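Side-chain contact in alanine racemase (Enterococcus faecalis, PDB 3E6E), which belongs to the alanine racemase family of two-domain proteins, pairing an N-terminal TIM-type barrel with a C-terminal beta-rich domain, here modelled as a dimer: residues A92-L97 with E113-Q118. The protein carries 1 engineered substitution. Sequence-based numbering, arbitrary orientation.
Sequences AYVPLL and EAALQQ
The carboxamide of Gln118 lies against one flank of Val94, and this polar-on-apolar contact carries most of the meeting between 92-97 and 113-118. Its oxygen OE1 reaches the valine at the branch point, 3.2 Å from CB of Val94, while the amide carbon CD of Gln118 sits 3.5 Å from the methyl CG2 of Val94. OE1 of Gln118 also lies 3.3 Å from CD of Pro95, the two side chains crossing at about a right angle. Gln118 gets there by an extended chain: CG is tucked in among the backbone atoms, its bond pointing between N and C (chi1 48°), and the trans chi2 of -172° carries the amide across to the first turn of helix 94-99. NE2 of Gln118 makes a weak hydrogen bond to the carbonyl O of Leu91, just ahead of that helix, which may help hold the amide in this rotation.

On the buried side, CG2 of Val94 faces CB of Ala115 at 4.3 Å, a looser apolar contact, and Val94 also packs on Leu119. The close contacts run from the solvent-facing Gln118 inward to the buried Val94, with the exposed Pro95 beside them. Helices 94-99 and 109-117 follow strands 83-85 and 103-106, neighbours in the parallel sheet, and the contact joins these successive helices of the alpha/beta (TIM-type) barrel.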
loop_
_atom_site.group_PDB
_atom_site.type_symbol
_atom_site.label_atom_id
_atom_site.label_comp_id
_atom_site.label_asym_id
_atom_site.label_seq_id
_atom_site.Cartn_x
_atom_site.Cartn_y
_atom_site.Cartn_z
ATOM N N ALA A 92 -12.241 3.675 25.327
ATOM C CA ALA A 92 -11.378 2.787 26.081
ATOM C C ALA A 92 -9.936 3.288 26.239
ATOM O O ALA A 92 -9.216 2.803 27.112
ATOM C CB ALA A 92 -11.392 1.410 25.439
ATOM N N TYR A 93 -9.517 4.260 25.427
ATOM C CA TYR A 93 -8.142 4.762 25.510
ATOM C C TYR A 93 -7.982 6.173 26.080
ATOM O O TYR A 93 -6.937 6.806 25.905
ATOM C CB TYR A 93 -7.480 4.695 24.129
ATOM C CG TYR A 93 -7.656 3.358 23.441
ATOM C CD1 TYR A 93 -8.348 3.261 22.228
ATOM C CD2 TYR A 93 -7.178 2.180 24.021
ATOM C CE1 TYR A 93 -8.560 2.023 21.613
ATOM C CE2 TYR A 93 -7.388 0.938 23.415
ATOM C CZ TYR A 93 -8.080 0.870 22.215
ATOM O OH TYR A 93 -8.308 -0.346 21.627
ATOM N N VAL A 94 -9.010 6.661 26.769
ATOM C CA VAL A 94 -8.951 7.994 27.371
ATOM C C VAL A 94 -7.738 8.109 28.302
ATOM O O VAL A 94 -7.042 9.133 28.306
ATOM C CB VAL A 94 -10.233 8.306 28.168
ATOM C CG1 VAL A 94 -10.201 9.747 28.649
ATOM C CG2 VAL A 94 -11.444 8.076 27.302
ATOM N N PRO A 95 -7.470 7.061 29.107
ATOM C CA PRO A 95 -6.322 7.105 30.015
ATOM C C PRO A 95 -4.993 7.259 29.283
ATOM O O PRO A 95 -4.061 7.860 29.811
ATOM C CB PRO A 95 -6.440 5.794 30.806
ATOM C CG PRO A 95 -7.230 4.912 29.931
ATOM C CD PRO A 95 -8.258 5.836 29.333
ATOM N N LEU A 96 -4.889 6.730 28.068
ATOM C CA LEU A 96 -3.645 6.896 27.328
ATOM C C LEU A 96 -3.585 8.356 26.886
ATOM O O LEU A 96 -2.522 8.982 26.907
ATOM C CB LEU A 96 -3.587 5.969 26.109
ATOM C CG LEU A 96 -3.599 4.452 26.335
ATOM C CD1 LEU A 96 -3.401 3.759 24.997
ATOM C CD2 LEU A 96 -2.506 4.029 27.305
ATOM N N LEU A 97 -4.735 8.900 26.493
ATOM C CA LEU A 97 -4.819 10.297 26.082
ATOM C C LEU A 97 -4.174 11.170 27.163
ATOM O O LEU A 97 -3.368 12.065 26.869
ATOM C CB LEU A 97 -6.279 10.695 25.898
ATOM C CG LEU A 97 -7.006 9.913 24.806
ATOM C CD1 LEU A 97 -8.482 10.257 24.785
ATOM C CD2 LEU A 97 -6.375 10.242 23.474
ATOM N N GLU A 113 -19.831 12.917 27.937
ATOM C CA GLU A 113 -20.357 12.554 29.246
ATOM C C GLU A 113 -19.885 11.168 29.658
ATOM O O GLU A 113 -19.926 10.806 30.838
ATOM C CB GLU A 113 -21.887 12.630 29.249
ATOM C CG GLU A 113 -22.598 11.653 28.350
ATOM C CD GLU A 113 -23.999 12.128 28.022
ATOM O OE1 GLU A 113 -24.801 11.334 27.479
ATOM O OE2 GLU A 113 -24.294 13.314 28.303
ATOM N N ALA A 114 -19.417 10.401 28.679
ATOM C CA ALA A 114 -18.917 9.060 28.944
ATOM C C ALA A 114 -17.454 9.132 29.376
ATOM O O ALA A 114 -17.051 8.460 30.322
ATOM C CB ALA A 114 -19.061 8.193 27.707
ATOM N N ALA A 115 -16.662 9.947 28.685
ATOM C CA ALA A 115 -15.249 10.090 29.019
ATOM C C ALA A 115 -15.122 10.668 30.428
ATOM O O ALA A 115 -14.198 10.347 31.174
ATOM C CB ALA A 115 -14.561 11.003 28.004
ATOM N N LEU A 116 -16.075 11.521 30.782
ATOM C CA LEU A 116 -16.107 12.163 32.087
ATOM C C LEU A 116 -16.073 11.107 33.189
ATOM O O LEU A 116 -15.398 11.269 34.202
ATOM C CB LEU A 116 -17.369 13.031 32.192
ATOM C CG LEU A 116 -17.669 13.843 33.455
ATOM C CD1 LEU A 116 -18.168 12.918 34.556
ATOM C CD2 LEU A 116 -16.423 14.595 33.893
ATOM N N GLN A 117 -16.808 10.021 32.980
ATOM C CA GLN A 117 -16.855 8.929 33.939
ATOM C C GLN A 117 -15.444 8.555 34.359
ATOM O O GLN A 117 -15.092 8.659 35.530
ATOM C CB GLN A 117 -17.515 7.702 33.310
ATOM C CG GLN A 117 -18.968 7.876 32.940
ATOM C CD GLN A 117 -19.897 7.397 34.029
ATOM O OE1 GLN A 117 -19.820 7.853 35.166
ATOM N NE2 GLN A 117 -20.786 6.469 33.686
ATOM N N GLN A 118 -14.635 8.127 33.395
ATOM C CA GLN A 118 -13.270 7.699 33.678
ATOM C C GLN A 118 -12.256 8.796 33.958
ATOM O O GLN A 118 -11.060 8.521 34.056
ATOM C CB GLN A 118 -12.753 6.794 32.550
ATOM C CG GLN A 118 -12.982 7.309 31.136
ATOM C CD GLN A 118 -12.633 6.273 30.068
ATOM O OE1 GLN A 118 -11.469 5.890 29.907
ATOM N NE2 GLN A 118 -13.647 5.817 29.335
#